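PDB 2CVH: DNA repair and recombination protein RadB, which probably takes part in DNA repair and homologous recombination as a RecA-like protein that binds DNA and has very weak ATPase activity. Local coordinates for residues K47-D52 with K100-N105; I81-S86 with R92-S97. One frame throughout, in Å; residues are numbered along the deposited sequence.

Overall arrangement
Both contacts tie helix 90-101 and its C-terminal exit to one edge of the central sheet of this RecA-like, P-loop NTPase domain. Their centres lie about 10 Å apart. Strand 80-83 is the outermost strand on this side of the sheet in the chain, and strand 47-52 runs parallel beside it. Probable backbone bonds, such as Asp52 N to Phe83 O, join these two strands. The chain passes from 47-52 to 81-86, enters helix 90-101, which contains 92-97, and leaves it at 100-105. Interaction 2 therefore falls within the stretch of chain that interaction 1 spans. Val51 and Val94 pack together where the two meet. Both contacts lie away from the predicted ATP-binding loop.

Interaction 1. Residues K47-D52 with K100-N105; sequences KVAYVD and KTVDSN
Lys47 and Asn105 meet through backbone, side chain and one water. The backbone link is a single hydrogen bond from Lys47 N to Asn105 O, 3.1 Å long. It joins the start of strand 47-52 to the residue just before strand 106-112. The ladder between these parallel neighbours continues with Lys47 and Ala107.

The apolar contacts are few. Lys47 CD lies 3.8 Å from Asn105 CB, with the two side chains at a slant. Lys47 CB already points at 100-105 and lies near Asn105 O. The first torsion, chi1 -65°, then carries CG alongside the same oxygen. Deeper in, Ala49 CB faces Val102 CG2 at 4.3 Å. Val102 is the first residue to leave helical geometry after helix 90-101. It also packs on Ile141 and His145 of helix 128-145.

The polar group is built on Asp103. Its OD2 accepts from Asn105 N at 2.9 Å through the anti lone pair, forming an Asx turn. Lys47 NZ, at the end of a chain bent at its last torsion, donates to water 1 at 3.2 Å. The same water reaches Asp103 OD2 and Asn105 OD1 as a donor, though it may not serve both at once.

Lys47 NZ and Asp103 OD2 remain 5.5 Å apart. Their opposite charges are thus not in direct contact, and any attraction is probably modest. The chemistry implies a small apolar touch inside and a water-mediated polar link between Lys47, Asp103 and Asn105 outside, with the Asx turn shaping the return from helix to strand.

Interaction 2. Residues I81-S86 with R92-S97; sequences ILFTPS and RRVIGS
The Phe83 ring is approached obliquely by Val94 CG1 and Ser97 OG of helix 90-101. Val94 CG1 lies beside the root of the ring, 3.8 Å from Phe83 CG and 3.9 Å from Phe83 CD2. It comes closer still to Phe83 CB, at 3.6 Å. At the far part of the ring, Phe83 CE2 is 4.3 Å from Ser97 OG. This is a loose contact with a polar atom. The phenylalanine side chain leaves the strand toward the helix, and chi1 -60° sets the ring beside the backbone N.

The pyrrolidine ring of Pro85 touches the same valine. Pro85 CB sits 3.8 Å from Val94 CG2. The two methyls of Val94 thus divide the work. CG1 meets the phenylalanine and CG2 meets the proline. CG1 is set opposite the backbone N (chi1 163°), while CG2 lies beside that N.

Ser97 OG turns back to its own helix and donates to Val94 O, one turn earlier. The 2.5 Å between Ser97 OG and Val94 O is unusually short and probably imprecise. The contact between the segments is van der Waals packing.

The packing continues beyond the two segments. Phe83 also touches Leu98 and Thr101 further along helix 90-101, and Pro85 touches Glu90 and Gln91 near its start. Val51 of strand 47-52 reaches both Val94 and Pro85. Arg92 and Ile95 pack on helix 128-145, which lies next to helix 90-101.

Interaction 1. Residues K47-D52 with K100-N105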
loop_
_atom_site.group_PDB
_atom_site.type_symbol
_atom_site.label_atom_id
_atom_site.label_comp_id
_atom_site.label_asym_id
_atom_site.label_seq_id
_atom_site.Cartn_x
_atom_site.Cartn_y
_atom_site.Cartn_z
ATOM N N LYS A 47 -0.309 1.089 -15.920
ATOM C CA LYS A 47 -0.845 2.171 -15.114
ATOM C C LYS A 47 -1.066 1.794 -13.654
ATOM O O LYS A 47 -1.299 0.631 -13.310
ATOM C CB LYS A 47 -2.129 2.723 -15.738
ATOM C CG LYS A 47 -1.922 3.389 -17.101
ATOM C CD LYS A 47 -3.267 3.606 -17.793
ATOM C CE LYS A 47 -3.169 4.550 -18.992
ATOM N NZ LYS A 47 -4.379 5.434 -19.069
ATOM N N VAL A 48 -0.986 2.802 -12.801
ATOM C CA VAL A 48 -1.168 2.626 -11.388
ATOM C C VAL A 48 -2.101 3.722 -10.966
ATOM O O VAL A 48 -1.802 4.899 -11.211
ATOM C CB VAL A 48 0.151 2.856 -10.628
ATOM C CG1 VAL A 48 -0.076 2.803 -9.116
ATOM C CG2 VAL A 48 1.164 1.853 -11.038
ATOM N N ALA A 49 -3.236 3.348 -10.369
ATOM C CA ALA A 49 -4.194 4.333 -9.867
ATOM C C ALA A 49 -3.667 4.596 -8.471
ATOM O O ALA A 49 -3.570 3.674 -7.670
ATOM C CB ALA A 49 -5.612 3.746 -9.804
ATOM N N TYR A 50 -3.332 5.838 -8.167
ATOM C CA TYR A 50 -2.770 6.148 -6.880
ATOM C C TYR A 50 -3.603 7.214 -6.191
ATOM O O TYR A 50 -3.630 8.367 -6.600
ATOM C CB TYR A 50 -1.304 6.582 -7.080
ATOM C CG TYR A 50 -0.423 6.478 -5.850
ATOM C CD1 TYR A 50 -0.672 7.279 -4.716
ATOM C CD2 TYR A 50 0.667 5.595 -5.819
ATOM C CE1 TYR A 50 0.141 7.202 -3.572
ATOM C CE2 TYR A 50 1.493 5.512 -4.683
ATOM C CZ TYR A 50 1.218 6.317 -3.559
ATOM O OH TYR A 50 1.992 6.215 -2.413
ATOM N N VAL A 51 -4.351 6.801 -5.179
ATOM C CA VAL A 51 -5.197 7.716 -4.422
ATOM C C VAL A 51 -4.341 8.207 -3.270
ATOM O O VAL A 51 -4.090 7.477 -2.304
ATOM C CB VAL A 51 -6.469 7.007 -3.907
ATOM C CG1 VAL A 51 -7.335 7.982 -3.141
ATOM C CG2 VAL A 51 -7.247 6.410 -5.092
ATOM N N ASP A 52 -3.842 9.427 -3.417
ATOM C CA ASP A 52 -2.965 10.006 -2.429
ATOM C C ASP A 52 -3.633 11.048 -1.593
ATOM O O ASP A 52 -3.603 12.231 -1.917
ATOM C CB ASP A 52 -1.733 10.596 -3.099
ATOM C CG ASP A 52 -0.617 10.893 -2.110
ATOM O OD1 ASP A 52 -0.674 10.446 -0.938
ATOM O OD2 ASP A 52 0.337 11.571 -2.506
ATOM N N LYS A 100 -14.861 2.991 -12.585
ATOM C CA LYS A 100 -14.824 3.117 -14.036
ATOM C C LYS A 100 -13.501 3.631 -14.628
ATOM O O LYS A 100 -13.248 3.458 -15.825
ATOM C CB LYS A 100 -16.006 3.954 -14.528
ATOM C CG LYS A 100 -16.370 3.739 -16.018
ATOM C CD LYS A 100 -16.894 2.315 -16.327
ATOM C CE LYS A 100 -15.778 1.347 -16.722
ATOM N NZ LYS A 100 -16.292 -0.030 -16.980
ATOM N N THR A 101 -12.678 4.282 -13.806
ATOM C CA THR A 101 -11.378 4.779 -14.258
ATOM C C THR A 101 -10.425 3.600 -14.484
ATOM O O THR A 101 -9.661 3.559 -15.456
ATOM C CB THR A 101 -10.727 5.683 -13.193
ATOM O OG1 THR A 101 -11.668 6.676 -12.760
ATOM C CG2 THR A 101 -9.457 6.358 -13.744
ATOM N N VAL A 102 -10.455 2.647 -13.559
ATOM C CA VAL A 102 -9.593 1.481 -13.645
ATOM C C VAL A 102 -10.050 0.534 -14.738
ATOM O O VAL A 102 -11.162 0.023 -14.691
ATOM C CB VAL A 102 -9.561 0.709 -12.295
ATOM C CG1 VAL A 102 -8.632 -0.509 -12.401
ATOM C CG2 VAL A 102 -9.120 1.634 -11.160
ATOM N N ASP A 103 -9.172 0.269 -15.695
ATOM C CA ASP A 103 -9.475 -0.648 -16.790
ATOM C C ASP A 103 -8.349 -1.649 -16.905
ATOM O O ASP A 103 -7.444 -1.657 -16.079
ATOM C CB ASP A 103 -9.613 0.115 -18.110
ATOM C CG ASP A 103 -8.550 1.192 -18.279
ATOM O OD1 ASP A 103 -8.923 2.377 -18.411
ATOM O OD2 ASP A 103 -7.346 0.859 -18.275
ATOM N N SER A 104 -8.359 -2.439 -17.965
ATOM C CA SER A 104 -7.330 -3.439 -18.192
ATOM C C SER A 104 -5.914 -2.890 -18.424
ATOM O O SER A 104 -4.965 -3.658 -18.587
ATOM C CB SER A 104 -7.748 -4.342 -19.352
ATOM O OG SER A 104 -8.323 -3.565 -20.396
ATOM N N ASN A 105 -5.777 -1.568 -18.469
ATOM C CA ASN A 105 -4.473 -0.932 -18.677
ATOM C C ASN A 105 -3.714 -0.769 -17.365
ATOM O O ASN A 105 -2.510 -0.499 -17.364
ATOM C CB ASN A 105 -4.622 0.438 -19.330
ATOM C CG ASN A 105 -4.637 0.374 -20.846
ATOM O OD1 ASN A 105 -5.383 1.115 -21.492
ATOM N ND2 ASN A 105 -3.787 -0.468 -21.423
HETATM O O HOH W 1 -6.383 3.131 -19.922
#

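Interaction 2. Residues I81-S86 with R92-S97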
loop_
_atom_site.group_PDB
_atom_site.type_symbol
_atom_site.label_atom_id
_atom_site.label_comp_id
_atom_site.label_asym_id
_atom_site.label_seq_id
_atom_site.Cartn_x
_atom_site.Cartn_y
_atom_site.Cartn_z
ATOM N N ILE A 81 -1.359 7.427 -12.325
ATOM C CA ILE A 81 -2.600 8.181 -12.410
ATOM C C ILE A 81 -2.957 8.617 -10.981
ATOM O O ILE A 81 -3.467 7.818 -10.190
ATOM C CB ILE A 81 -3.718 7.311 -12.990
ATOM C CG1 ILE A 81 -3.248 6.629 -14.270
ATOM C CG2 ILE A 81 -4.963 8.149 -13.211
ATOM C CD1 ILE A 81 -2.553 7.542 -15.252
ATOM N N LEU A 82 -2.732 9.891 -10.667
ATOM C CA LEU A 82 -2.956 10.394 -9.327
ATOM C C LEU A 82 -4.296 10.962 -9.020
ATOM O O LEU A 82 -4.939 11.556 -9.869
ATOM C CB LEU A 82 -1.905 11.443 -8.990
ATOM C CG LEU A 82 -0.425 11.032 -9.099
ATOM C CD1 LEU A 82 0.471 12.279 -9.088
ATOM C CD2 LEU A 82 -0.058 10.097 -7.966
ATOM N N PHE A 83 -4.671 10.850 -7.753
ATOM C CA PHE A 83 -5.936 11.366 -7.235
ATOM C C PHE A 83 -5.590 11.980 -5.904
ATOM O O PHE A 83 -4.984 11.331 -5.059
ATOM C CB PHE A 83 -6.969 10.244 -7.035
ATOM C CG PHE A 83 -7.301 9.499 -8.297
ATOM C CD1 PHE A 83 -6.495 8.461 -8.738
ATOM C CD2 PHE A 83 -8.412 9.849 -9.050
ATOM C CE1 PHE A 83 -6.778 7.774 -9.910
ATOM C CE2 PHE A 83 -8.709 9.168 -10.232
ATOM C CZ PHE A 83 -7.890 8.126 -10.662
ATOM N N THR A 84 -5.998 13.219 -5.691
ATOM C CA THR A 84 -5.652 13.903 -4.460
ATOM C C THR A 84 -6.858 14.334 -3.636
ATOM O O THR A 84 -7.033 15.518 -3.363
ATOM C CB THR A 84 -4.771 15.131 -4.796
ATOM O OG1 THR A 84 -5.341 15.815 -5.921
ATOM C CG2 THR A 84 -3.349 14.709 -5.163
ATOM N N PRO A 85 -7.676 13.370 -3.174
ATOM C CA PRO A 85 -8.864 13.684 -2.375
ATOM C C PRO A 85 -8.482 14.455 -1.121
ATOM O O PRO A 85 -9.309 15.161 -0.532
ATOM C CB PRO A 85 -9.411 12.299 -2.040
ATOM C CG PRO A 85 -8.177 11.470 -1.949
ATOM C CD PRO A 85 -7.436 11.917 -3.181
ATOM N N SER A 86 -7.230 14.258 -0.720
ATOM C CA SER A 86 -6.575 14.883 0.430
ATOM C C SER A 86 -7.390 15.287 1.674
ATOM O O SER A 86 -7.103 14.810 2.777
ATOM C CB SER A 86 -5.679 16.028 -0.067
ATOM O OG SER A 86 -4.796 15.562 -1.086
ATOM N N ARG A 92 -14.051 8.767 -0.664
ATOM C CA ARG A 92 -15.030 7.754 -1.050
ATOM C C ARG A 92 -15.515 8.006 -2.488
ATOM O O ARG A 92 -15.800 7.065 -3.230
ATOM C CB ARG A 92 -16.206 7.762 -0.057
ATOM C CG ARG A 92 -17.526 7.143 -0.555
ATOM C CD ARG A 92 -17.845 5.757 0.036
ATOM N NE ARG A 92 -16.975 4.713 -0.490
ATOM C CZ ARG A 92 -16.975 4.305 -1.753
ATOM N NH1 ARG A 92 -17.814 4.835 -2.629
ATOM N NH2 ARG A 92 -16.073 3.429 -2.159
ATOM N N ARG A 93 -15.566 9.275 -2.888
ATOM C CA ARG A 93 -16.000 9.652 -4.238
ATOM C C ARG A 93 -14.967 9.216 -5.273
ATOM O O ARG A 93 -15.310 8.740 -6.364
ATOM C CB ARG A 93 -16.207 11.164 -4.327
ATOM C CG ARG A 93 -16.922 11.735 -3.123
ATOM C CD ARG A 93 -17.057 13.248 -3.212
ATOM N NE ARG A 93 -17.417 13.831 -1.920
ATOM C CZ ARG A 93 -16.986 15.009 -1.477
ATOM N NH1 ARG A 93 -16.165 15.752 -2.215
ATOM N NH2 ARG A 93 -17.391 15.446 -0.297
ATOM N N VAL A 94 -13.700 9.368 -4.896
ATOM C CA VAL A 94 -12.556 9.010 -5.728
ATOM C C VAL A 94 -12.521 7.496 -5.874
ATOM O O VAL A 94 -12.342 6.974 -6.974
ATOM C CB VAL A 94 -11.227 9.500 -5.079
ATOM C CG1 VAL A 94 -10.022 8.791 -5.693
ATOM C CG2 VAL A 94 -11.102 11.014 -5.230
ATOM N N ILE A 95 -12.704 6.797 -4.755
ATOM C CA ILE A 95 -12.694 5.342 -4.772
ATOM C C ILE A 95 -13.869 4.872 -5.612
ATOM O O ILE A 95 -13.733 3.966 -6.432
ATOM C CB ILE A 95 -12.708 4.774 -3.352
ATOM C CG1 ILE A 95 -11.365 5.086 -2.684
ATOM C CG2 ILE A 95 -12.927 3.281 -3.389
ATOM C CD1 ILE A 95 -11.252 4.622 -1.279
ATOM N N GLY A 96 -14.995 5.568 -5.470
ATOM C CA GLY A 96 -16.163 5.240 -6.257
ATOM C C GLY A 96 -15.843 5.456 -7.724
ATOM O O GLY A 96 -16.098 4.579 -8.556
ATOM N N SER A 97 -15.211 6.588 -8.037
ATOM C CA SER A 97 -14.857 6.908 -9.420
ATOM C C SER A 97 -13.953 5.823 -10.008
ATOM O O SER A 97 -14.104 5.416 -11.175
ATOM C CB SER A 97 -14.166 8.283 -9.505
ATOM O OG SER A 97 -12.797 8.255 -9.101
#